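Local atomic coordinates of spydx (Streptococcus pyogenes, PDB entry 2J43), a protein that binds glycogen through two family 41 carbohydrate-binding modules, which are part of a larger pullulanase that probably cleaves 1,6-alpha-glucosidic linkages. Residues W24-V29 / S80-I85; K45-K48 / Y53-D56; E94-E99 / A105-K110. One frame throughout, in Å; residues are numbered along the deposited sequence.

Contact 1 (W24-V29 / S80-I85); sequences WVWGDV and SKDQHI
At the surface of the first carbohydrate-binding module, the edge of the Trp26 indole meets the carboxylate of Asp82, and His84 lies nearby. Trp26 CH2 lies 3.7 Å from Asp82 CG. Asp82 CB sits in the plane of the indole, at the same edge, 3.9 Å from Trp26 CH2. The carboxylate is turned 71° from the ring, with OD1 of Asp82 3.8 Å from Trp26 CH2. No hydrogen bond crosses this contact. The polar end of Asp82 is held instead by Asn78 ND2, which bonds OD1.

Trp26 and His84 lie on strands of a four-stranded antiparallel sheet; Asp82 is in the loop leading into strand 83-86. Strand 66-73 runs between strands 21-27 and 83-86, so Trp26 reaches across it. Trp26 and His84 both rest on Ser68 of that strand, and Asp82 rests on Leu70. Trp26 takes chi1 64°, with CG between its backbone N and carbonyl carbon, and this swings the benzo ring toward Asp82.

Surface tryptophans commonly form the sugar platform in family 41 modules. The partly exposed Trp24 and Trp26 are consistent with such a role. Trp26 CZ3 lies in the plane of the Trp24 ring, at its edge, and Trp36 meets Trp24 edge-to-face.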
loop_
_atom_site.group_PDB
_atom_site.type_symbol
_atom_site.label_atom_id
_atom_site.label_comp_id
_atom_site.label_asym_id
_atom_site.label_seq_id
_atom_site.Cartn_x
_atom_site.Cartn_y
_atom_site.Cartn_z
ATOM N N TRP A 24 -19.058 -4.846 10.264
ATOM C CA TRP A 24 -19.154 -4.975 11.712
ATOM C C TRP A 24 -17.718 -4.812 12.261
ATOM O O TRP A 24 -16.819 -5.501 11.813
ATOM C CB TRP A 24 -19.715 -6.354 12.074
ATOM C CG TRP A 24 -19.869 -6.550 13.557
ATOM C CD1 TRP A 24 -18.914 -6.980 14.448
ATOM C CD2 TRP A 24 -21.064 -6.349 14.301
ATOM N NE1 TRP A 24 -19.463 -7.009 15.714
ATOM C CE2 TRP A 24 -20.776 -6.610 15.656
ATOM C CE3 TRP A 24 -22.371 -5.932 13.953
ATOM C CZ2 TRP A 24 -21.742 -6.486 16.665
ATOM C CZ3 TRP A 24 -23.332 -5.809 14.947
ATOM C CH2 TRP A 24 -23.022 -6.081 16.297
ATOM N N VAL A 25 -17.486 -3.821 13.128
ATOM C CA VAL A 25 -16.137 -3.416 13.504
ATOM C C VAL A 25 -15.898 -3.392 15.021
ATOM O O VAL A 25 -16.801 -3.112 15.804
ATOM C CB VAL A 25 -15.774 -2.034 12.903
ATOM C CG1 VAL A 25 -15.803 -2.090 11.399
ATOM C CG2 VAL A 25 -16.746 -0.959 13.379
ATOM N N TRP A 26 -14.667 -3.702 15.387
ATOM C CA TRP A 26 -14.223 -3.597 16.760
ATOM C C TRP A 26 -12.756 -3.264 16.849
ATOM O O TRP A 26 -12.098 -2.983 15.838
ATOM C CB TRP A 26 -14.609 -4.839 17.515
ATOM C CG TRP A 26 -13.991 -6.178 17.107
ATOM C CD1 TRP A 26 -13.019 -6.837 17.788
ATOM C CD2 TRP A 26 -14.351 -7.068 15.999
ATOM N NE1 TRP A 26 -12.737 -8.035 17.191
ATOM C CE2 TRP A 26 -13.542 -8.225 16.112
ATOM C CE3 TRP A 26 -15.263 -7.008 14.947
ATOM C CZ2 TRP A 26 -13.609 -9.291 15.216
ATOM C CZ3 TRP A 26 -15.322 -8.075 14.066
ATOM C CH2 TRP A 26 -14.496 -9.187 14.202
ATOM N N GLY A 27 -12.202 -3.265 18.052
ATOM C CA GLY A 27 -10.854 -2.770 18.234
ATOM C C GLY A 27 -10.849 -1.247 18.292
ATOM O O GLY A 27 -11.743 -0.624 18.851
ATOM N N ASP A 28 -9.825 -0.658 17.692
ATOM C CA ASP A 28 -9.527 0.768 17.891
ATOM C C ASP A 28 -10.312 1.652 16.932
ATOM O O ASP A 28 -9.766 2.513 16.264
ATOM C CB ASP A 28 -8.013 1.013 17.779
ATOM C CG ASP A 28 -7.243 0.301 18.862
ATOM O OD1 ASP A 28 -7.762 0.182 20.000
ATOM O OD2 ASP A 28 -6.133 -0.189 18.650
ATOM N N VAL A 29 -11.607 1.426 16.880
ATOM C CA VAL A 29 -12.563 2.197 16.108
ATOM C C VAL A 29 -13.300 3.147 17.076
ATOM O O VAL A 29 -13.305 2.912 18.298
ATOM C CB VAL A 29 -13.543 1.274 15.314
ATOM C CG1 VAL A 29 -12.796 0.452 14.307
ATOM C CG2 VAL A 29 -14.331 0.348 16.201
ATOM N N SER A 80 -17.392 -13.129 6.001
ATOM C CA SER A 80 -15.960 -13.006 5.793
ATOM C C SER A 80 -15.058 -13.883 6.689
ATOM O O SER A 80 -13.897 -14.085 6.381
ATOM C CB SER A 80 -15.505 -11.557 5.959
ATOM O OG SER A 80 -15.841 -11.108 7.250
ATOM N N LYS A 81 -15.636 -14.301 7.812
ATOM C CA LYS A 81 -14.921 -14.656 9.059
ATOM C C LYS A 81 -14.354 -13.394 9.689
ATOM O O LYS A 81 -14.223 -12.340 9.060
ATOM C CB LYS A 81 -13.812 -15.686 8.892
ATOM C CG LYS A 81 -14.195 -16.935 8.126
ATOM C CD LYS A 81 -12.946 -17.848 7.914
ATOM C CE LYS A 81 -13.283 -19.115 7.098
ATOM N NZ LYS A 81 -12.114 -20.057 7.024
ATOM N N ASP A 82 -14.021 -13.486 10.969
ATOM C CA ASP A 82 -13.393 -12.356 11.623
ATOM C C ASP A 82 -12.020 -12.069 11.021
ATOM O O ASP A 82 -11.269 -13.011 10.741
ATOM C CB ASP A 82 -13.153 -12.677 13.103
ATOM C CG ASP A 82 -14.383 -12.833 13.911
ATOM O OD1 ASP A 82 -15.540 -12.728 13.470
ATOM O OD2 ASP A 82 -14.212 -13.057 15.180
ATOM N N GLN A 83 -11.690 -10.786 10.906
ATOM C CA GLN A 83 -10.447 -10.314 10.323
ATOM C C GLN A 83 -9.842 -9.213 11.155
ATOM O O GLN A 83 -10.554 -8.575 11.930
ATOM C CB GLN A 83 -10.708 -9.850 8.874
ATOM C CG GLN A 83 -11.371 -10.824 8.005
ATOM C CD GLN A 83 -10.557 -12.061 7.609
ATOM O OE1 GLN A 83 -9.329 -12.060 7.708
ATOM N NE2 GLN A 83 -11.266 -13.119 7.151
ATOM N N HIS A 84 -8.525 -9.037 11.043
ATOM C CA HIS A 84 -7.768 -8.123 11.886
ATOM C C HIS A 84 -6.705 -7.354 11.105
ATOM O O HIS A 84 -5.945 -7.955 10.346
ATOM C CB HIS A 84 -7.109 -8.898 13.041
ATOM C CG HIS A 84 -8.053 -9.797 13.766
ATOM N ND1 HIS A 84 -8.218 -11.120 13.423
ATOM C CD2 HIS A 84 -8.997 -9.534 14.706
ATOM C CE1 HIS A 84 -9.137 -11.652 14.213
ATOM N NE2 HIS A 84 -9.655 -10.705 14.965
ATOM N N ILE A 85 -6.633 -6.048 11.333
ATOM C CA ILE A 85 -5.718 -5.178 10.634
ATOM C C ILE A 85 -4.835 -4.503 11.682
ATOM O O ILE A 85 -5.328 -3.878 12.600
ATOM C CB ILE A 85 -6.456 -4.102 9.880
ATOM C CG1 ILE A 85 -7.400 -4.657 8.819
ATOM C CG2 ILE A 85 -5.482 -3.077 9.235
ATOM C CD1 ILE A 85 -8.324 -3.607 8.365
#

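Contact 2 (K45-K48 / Y53-D56); sequences KAKK and YYLD
Lys47 and Tyr54 form the hydrogen-bonded pair of a short antiparallel beta hairpin, in which strand 47-48 is the outer strand of a mixed five-stranded sheet. Two backbone bonds join them, Lys47 N to Tyr54 O and Tyr54 N to Lys47 O, each 2.9 Å long. Both are fairly straight, at 160° about the hydrogen.

The tight part is at the backbone and around Ala46. Ala46 CA makes a CA-H...O contact with Tyr54 O at 3.2 Å. Ala46 CB packs against Leu55 CB at 4.2 Å and also touches the ring of Tyr53. Leu55 CD1 reaches the backbone of Lys45. On the other strand edge, Tyr53 and Leu55 make backbone hydrogen bonds to Phe9 and Met7 of strand 4-9.

The looser, solvent side carries the lysines. The aliphatic chain of Lys47 crosses Tyr54 at a slant, with Lys47 CB 3.6 Å from Tyr54 CE2, and then leads away. The extended chain of Lys45 also leaves the hairpin. Lys48 behaves differently. Its chi2 of 74° bends the chain back over Tyr53, its partner in the non-hydrogen-bonded pair. Lys48 CD makes a CH-pi contact there, 3.7 Å from Tyr53 CZ and toward the rim of one ring face.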
loop_
_atom_site.group_PDB
_atom_site.type_symbol
_atom_site.label_atom_id
_atom_site.label_comp_id
_atom_site.label_asym_id
_atom_site.label_seq_id
_atom_site.Cartn_x
_atom_site.Cartn_y
_atom_site.Cartn_z
ATOM N N LYS A 45 -23.502 2.570 2.284
ATOM C CA LYS A 45 -22.656 3.750 2.403
ATOM C C LYS A 45 -21.322 3.635 1.650
ATOM O O LYS A 45 -20.614 4.635 1.501
ATOM C CB LYS A 45 -22.481 4.133 3.874
ATOM C CG LYS A 45 -23.810 4.585 4.532
ATOM C CD LYS A 45 -23.703 4.682 6.065
ATOM C CE LYS A 45 -24.976 5.116 6.761
ATOM N NZ LYS A 45 -24.868 5.123 8.261
ATOM N N ALA A 46 -20.992 2.422 1.202
ATOM C CA ALA A 46 -19.795 2.168 0.405
ATOM C C ALA A 46 -19.941 2.790 -0.960
ATOM O O ALA A 46 -21.040 2.958 -1.456
ATOM C CB ALA A 46 -19.522 0.678 0.298
ATOM N N LYS A 47 -18.825 3.142 -1.564
ATOM C CA LYS A 47 -18.838 3.725 -2.918
ATOM C C LYS A 47 -17.978 2.900 -3.797
ATOM O O LYS A 47 -16.999 2.318 -3.328
ATOM C CB LYS A 47 -18.355 5.146 -2.879
ATOM C CG LYS A 47 -19.424 6.062 -2.406
ATOM C CD LYS A 47 -19.044 7.530 -2.560
ATOM C CE LYS A 47 -20.161 8.397 -2.106
ATOM N NZ LYS A 47 -21.339 7.989 -2.861
ATOM N N LYS A 48 -18.370 2.807 -5.067
ATOM C CA LYS A 48 -17.646 2.055 -6.068
ATOM C C LYS A 48 -16.424 2.889 -6.496
ATOM O O LYS A 48 -16.482 4.133 -6.603
ATOM C CB LYS A 48 -18.603 1.712 -7.229
ATOM C CG LYS A 48 -18.054 0.843 -8.352
ATOM C CD LYS A 48 -17.865 -0.623 -8.045
ATOM C CE LYS A 48 -16.354 -0.971 -8.160
ATOM N NZ LYS A 48 -15.902 -1.852 -9.167
ATOM N N TYR A 53 -14.946 -1.650 -3.838
ATOM C CA TYR A 53 -15.750 -0.718 -3.055
ATOM C C TYR A 53 -14.916 -0.161 -1.928
ATOM O O TYR A 53 -13.933 -0.788 -1.497
ATOM C CB TYR A 53 -16.992 -1.411 -2.461
ATOM C CG TYR A 53 -18.072 -1.666 -3.474
ATOM C CD1 TYR A 53 -19.124 -0.760 -3.632
ATOM C CD2 TYR A 53 -18.023 -2.760 -4.297
ATOM C CE1 TYR A 53 -20.118 -0.988 -4.577
ATOM C CE2 TYR A 53 -19.010 -3.000 -5.278
ATOM C CZ TYR A 53 -20.049 -2.107 -5.402
ATOM O OH TYR A 53 -21.043 -2.327 -6.356
ATOM N N TYR A 54 -15.242 1.027 -1.457
ATOM C CA TYR A 54 -14.593 1.495 -0.264
ATOM C C TYR A 54 -15.589 2.129 0.703
ATOM O O TYR A 54 -16.663 2.624 0.321
ATOM C CB TYR A 54 -13.440 2.471 -0.568
ATOM C CG TYR A 54 -13.900 3.823 -1.127
ATOM C CD1 TYR A 54 -13.994 4.932 -0.307
ATOM C CD2 TYR A 54 -14.299 3.945 -2.458
ATOM C CE1 TYR A 54 -14.457 6.177 -0.813
ATOM C CE2 TYR A 54 -14.783 5.164 -2.978
ATOM C CZ TYR A 54 -14.841 6.270 -2.142
ATOM O OH TYR A 54 -15.326 7.472 -2.641
ATOM N N LEU A 55 -15.209 2.100 1.967
ATOM C CA LEU A 55 -16.037 2.546 3.062
ATOM C C LEU A 55 -15.096 3.089 4.155
ATOM O O LEU A 55 -14.119 2.396 4.502
ATOM C CB LEU A 55 -16.888 1.367 3.520
ATOM C CG LEU A 55 -17.910 1.619 4.596
ATOM C CD1 LEU A 55 -18.822 2.811 4.318
ATOM C CD2 LEU A 55 -18.712 0.338 4.716
ATOM N N ASP A 56 -15.365 4.289 4.666
ATOM C CA ASP A 56 -14.559 4.951 5.693
ATOM C C ASP A 56 -15.068 4.612 7.077
ATOM O O ASP A 56 -16.284 4.746 7.348
ATOM C CB ASP A 56 -14.576 6.452 5.544
ATOM C CG ASP A 56 -13.879 6.919 4.299
ATOM O OD1 ASP A 56 -13.108 6.128 3.680
ATOM O OD2 ASP A 56 -14.091 8.033 3.810
#

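Contact 3 (E94-E99 / A105-K110); sequences EVWIDE and AYRPLK
The indole of Trp96 lies flat against the backbone of Tyr106 and Arg107. The peptide group between these two residues covers one face of the ring. Tyr106 C stands over the rim of the six-membered ring, 3.3 Å from Trp96 CE3. Arg107 N sits over the middle of the indole, 3.6 Å from Trp96 CD2. Next along the chain, Arg107 CB makes a CH-pi contact over the five-membered ring, 3.7 Å from Trp96 NE1. Pro108 CD packs on Trp96 CB at 3.9 Å. No direct hydrogen bond joins the two segments. One water does so instead, donating to Glu94 O and to Ala105 O at 2.7 Å each. This water lies in the plane of the indole, at its edge.

Strand 94-97 belongs to the mixed sheet of the first module, whereas 105-110 runs in the connection from strand 103-104 to strand 113-119 of the second. The contact therefore lays the start of the linker on the first module's sheet.

Further out, other residues surround these groups. Trp96 stacks with His8, meets Tyr51 edge-to-face and touches Tyr155 of the second module. The side chain of Arg107 is extended, with CG anti to the backbone N (chi1 -178°). It passes beyond the indole to a salt bridge with Asp50, and its guanidinium plane is turned 20° from the ring. Tyr106 points away from 94-99. The Tyr106 OH bonds His199 ND1, and the Tyr106 ring meets Phe203, which ties the linker to the second module.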
loop_
_atom_site.group_PDB
_atom_site.type_symbol
_atom_site.label_atom_id
_atom_site.label_comp_id
_atom_site.label_asym_id
_atom_site.label_seq_id
_atom_site.Cartn_x
_atom_site.Cartn_y
_atom_site.Cartn_z
ATOM N N GLU A 94 -5.755 4.146 5.478
ATOM C CA GLU A 94 -6.140 3.600 4.202
ATOM C C GLU A 94 -5.604 2.168 4.174
ATOM O O GLU A 94 -4.481 1.921 4.570
ATOM C CB GLU A 94 -5.799 4.435 2.963
ATOM C CG GLU A 94 -6.624 4.124 1.747
ATOM C CD GLU A 94 -6.562 5.237 0.698
ATOM O OE1 GLU A 94 -5.683 6.110 0.793
ATOM O OE2 GLU A 94 -7.385 5.206 -0.249
ATOM N N VAL A 95 -6.425 1.226 3.739
ATOM C CA VAL A 95 -5.998 -0.175 3.616
ATOM C C VAL A 95 -6.742 -0.789 2.459
ATOM O O VAL A 95 -7.895 -0.414 2.167
ATOM C CB VAL A 95 -6.296 -0.896 4.945
ATOM C CG1 VAL A 95 -7.823 -0.903 5.195
ATOM C CG2 VAL A 95 -5.740 -2.229 5.002
ATOM N N TRP A 96 -6.138 -1.796 1.869
ATOM C CA TRP A 96 -6.693 -2.534 0.756
ATOM C C TRP A 96 -6.839 -3.980 1.147
ATOM O O TRP A 96 -5.862 -4.637 1.535
ATOM C CB TRP A 96 -5.814 -2.407 -0.490
ATOM C CG TRP A 96 -5.901 -1.035 -1.110
ATOM C CD1 TRP A 96 -6.605 -0.715 -2.234
ATOM C CD2 TRP A 96 -5.254 0.181 -0.689
ATOM N NE1 TRP A 96 -6.452 0.604 -2.536
ATOM C CE2 TRP A 96 -5.641 1.196 -1.602
ATOM C CE3 TRP A 96 -4.391 0.534 0.373
ATOM C CZ2 TRP A 96 -5.220 2.516 -1.481
ATOM C CZ3 TRP A 96 -3.954 1.850 0.472
ATOM C CH2 TRP A 96 -4.357 2.824 -0.457
ATOM N N ILE A 97 -8.065 -4.470 1.016
ATOM C CA ILE A 97 -8.420 -5.827 1.406
ATOM C C ILE A 97 -8.738 -6.597 0.158
ATOM O O ILE A 97 -9.695 -6.296 -0.554
ATOM C CB ILE A 97 -9.587 -5.840 2.398
ATOM C CG1 ILE A 97 -9.162 -5.095 3.664
ATOM C CG2 ILE A 97 -10.005 -7.260 2.752
ATOM C CD1 ILE A 97 -10.220 -4.318 4.277
ATOM N N ASP A 98 -7.912 -7.595 -0.106
ATOM C CA ASP A 98 -8.104 -8.335 -1.341
ATOM C C ASP A 98 -9.198 -9.397 -1.228
ATOM O O ASP A 98 -9.872 -9.523 -0.216
ATOM C CB ASP A 98 -6.755 -8.858 -1.879
ATOM C CG ASP A 98 -6.116 -9.933 -1.004
ATOM O OD1 ASP A 98 -6.825 -10.693 -0.295
ATOM O OD2 ASP A 98 -4.877 -10.068 -1.022
ATOM N N GLU A 99 -9.394 -10.157 -2.297
ATOM C CA GLU A 99 -10.495 -11.112 -2.337
ATOM C C GLU A 99 -10.369 -12.278 -1.353
ATOM O O GLU A 99 -11.349 -12.959 -1.084
ATOM C CB GLU A 99 -10.668 -11.655 -3.762
ATOM C CG GLU A 99 -9.591 -12.632 -4.178
ATOM C CD GLU A 99 -8.370 -12.000 -4.812
ATOM O OE1 GLU A 99 -8.161 -10.759 -4.744
ATOM O OE2 GLU A 99 -7.580 -12.787 -5.381
ATOM N N ALA A 105 -1.071 -2.203 2.927
ATOM C CA ALA A 105 -0.954 -0.820 3.320
ATOM C C ALA A 105 -0.832 0.146 2.110
ATOM O O ALA A 105 -0.603 1.335 2.285
ATOM C CB ALA A 105 0.266 -0.648 4.259
ATOM N N TYR A 106 -0.931 -0.424 0.910
ATOM C CA TYR A 106 -0.978 0.328 -0.357
ATOM C C TYR A 106 -1.758 -0.551 -1.335
ATOM O O TYR A 106 -2.044 -1.709 -1.037
ATOM C CB TYR A 106 0.454 0.594 -0.858
ATOM C CG TYR A 106 1.276 -0.671 -0.975
ATOM C CD1 TYR A 106 1.114 -1.562 -2.040
ATOM C CD2 TYR A 106 2.248 -0.989 -0.007
ATOM C CE1 TYR A 106 1.825 -2.736 -2.118
ATOM C CE2 TYR A 106 2.994 -2.163 -0.092
ATOM C CZ TYR A 106 2.800 -3.022 -1.163
ATOM O OH TYR A 106 3.532 -4.182 -1.278
ATOM N N ARG A 107 -2.149 0.008 -2.478
ATOM C CA ARG A 107 -2.857 -0.775 -3.463
ATOM C C ARG A 107 -1.936 -1.816 -4.129
ATOM O O ARG A 107 -0.962 -1.424 -4.774
ATOM C CB ARG A 107 -3.411 0.131 -4.524
ATOM C CG ARG A 107 -4.202 -0.617 -5.550
ATOM C CD ARG A 107 -4.812 0.303 -6.515
ATOM N NE ARG A 107 -5.555 -0.433 -7.498
ATOM C CZ ARG A 107 -6.382 0.142 -8.353
ATOM N NH1 ARG A 107 -6.574 1.463 -8.340
ATOM N NH2 ARG A 107 -7.022 -0.603 -9.217
ATOM N N PRO A 108 -2.218 -3.106 -4.009
ATOM C CA PRO A 108 -1.371 -4.125 -4.643
ATOM C C PRO A 108 -1.421 -3.980 -6.169
ATOM O O PRO A 108 -2.471 -3.704 -6.735
ATOM C CB PRO A 108 -2.023 -5.438 -4.216
ATOM C CG PRO A 108 -2.792 -5.084 -2.997
ATOM C CD PRO A 108 -3.292 -3.725 -3.188
ATOM N N LEU A 109 -0.286 -4.119 -6.816
ATOM C CA LEU A 109 -0.258 -3.982 -8.252
ATOM C C LEU A 109 -0.101 -5.355 -8.922
ATOM O O LEU A 109 -0.076 -6.380 -8.252
ATOM C CB LEU A 109 0.832 -2.984 -8.630
ATOM C CG LEU A 109 0.716 -1.641 -7.880
ATOM C CD1 LEU A 109 1.886 -0.731 -8.243
ATOM C CD2 LEU A 109 -0.641 -0.902 -8.096
ATOM N N LYS A 110 -0.057 -5.341 -10.251
ATOM C CA LYS A 110 0.102 -6.526 -11.086
ATOM C C LYS A 110 1.289 -7.411 -10.667
ATOM O O LYS A 110 2.363 -6.928 -10.295
ATOM C CB LYS A 110 0.226 -6.106 -12.576
ATOM C CG LYS A 110 1.163 -4.894 -12.870
ATOM C CD LYS A 110 1.359 -4.641 -14.393
ATOM C CE LYS A 110 1.495 -3.149 -14.787
ATOM N NZ LYS A 110 2.764 -2.464 -14.349
HETATM O O HOH W 1 -2.104 2.921 3.804
#

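All three contacts lie in or beside the first module. Contact 1 lies at the four-stranded sheet. Contacts 2 and 3 both reach the five-stranded one, with 45-48 at one margin and 94-97 next to the strand at the other. Their centres are 14 Å apart and they do not touch. Contacts 1 and 2 are 16 Å apart between centres, with nearest atoms about 8 Å apart. Contacts 1 and 3, 17 Å apart between centres, do touch: Ile85 CD1 packs on Val95 CG1 at 4.2 Å. Contact 1 includes the partly exposed Trp26, which may serve glucan binding; contact 3 instead faces the second module.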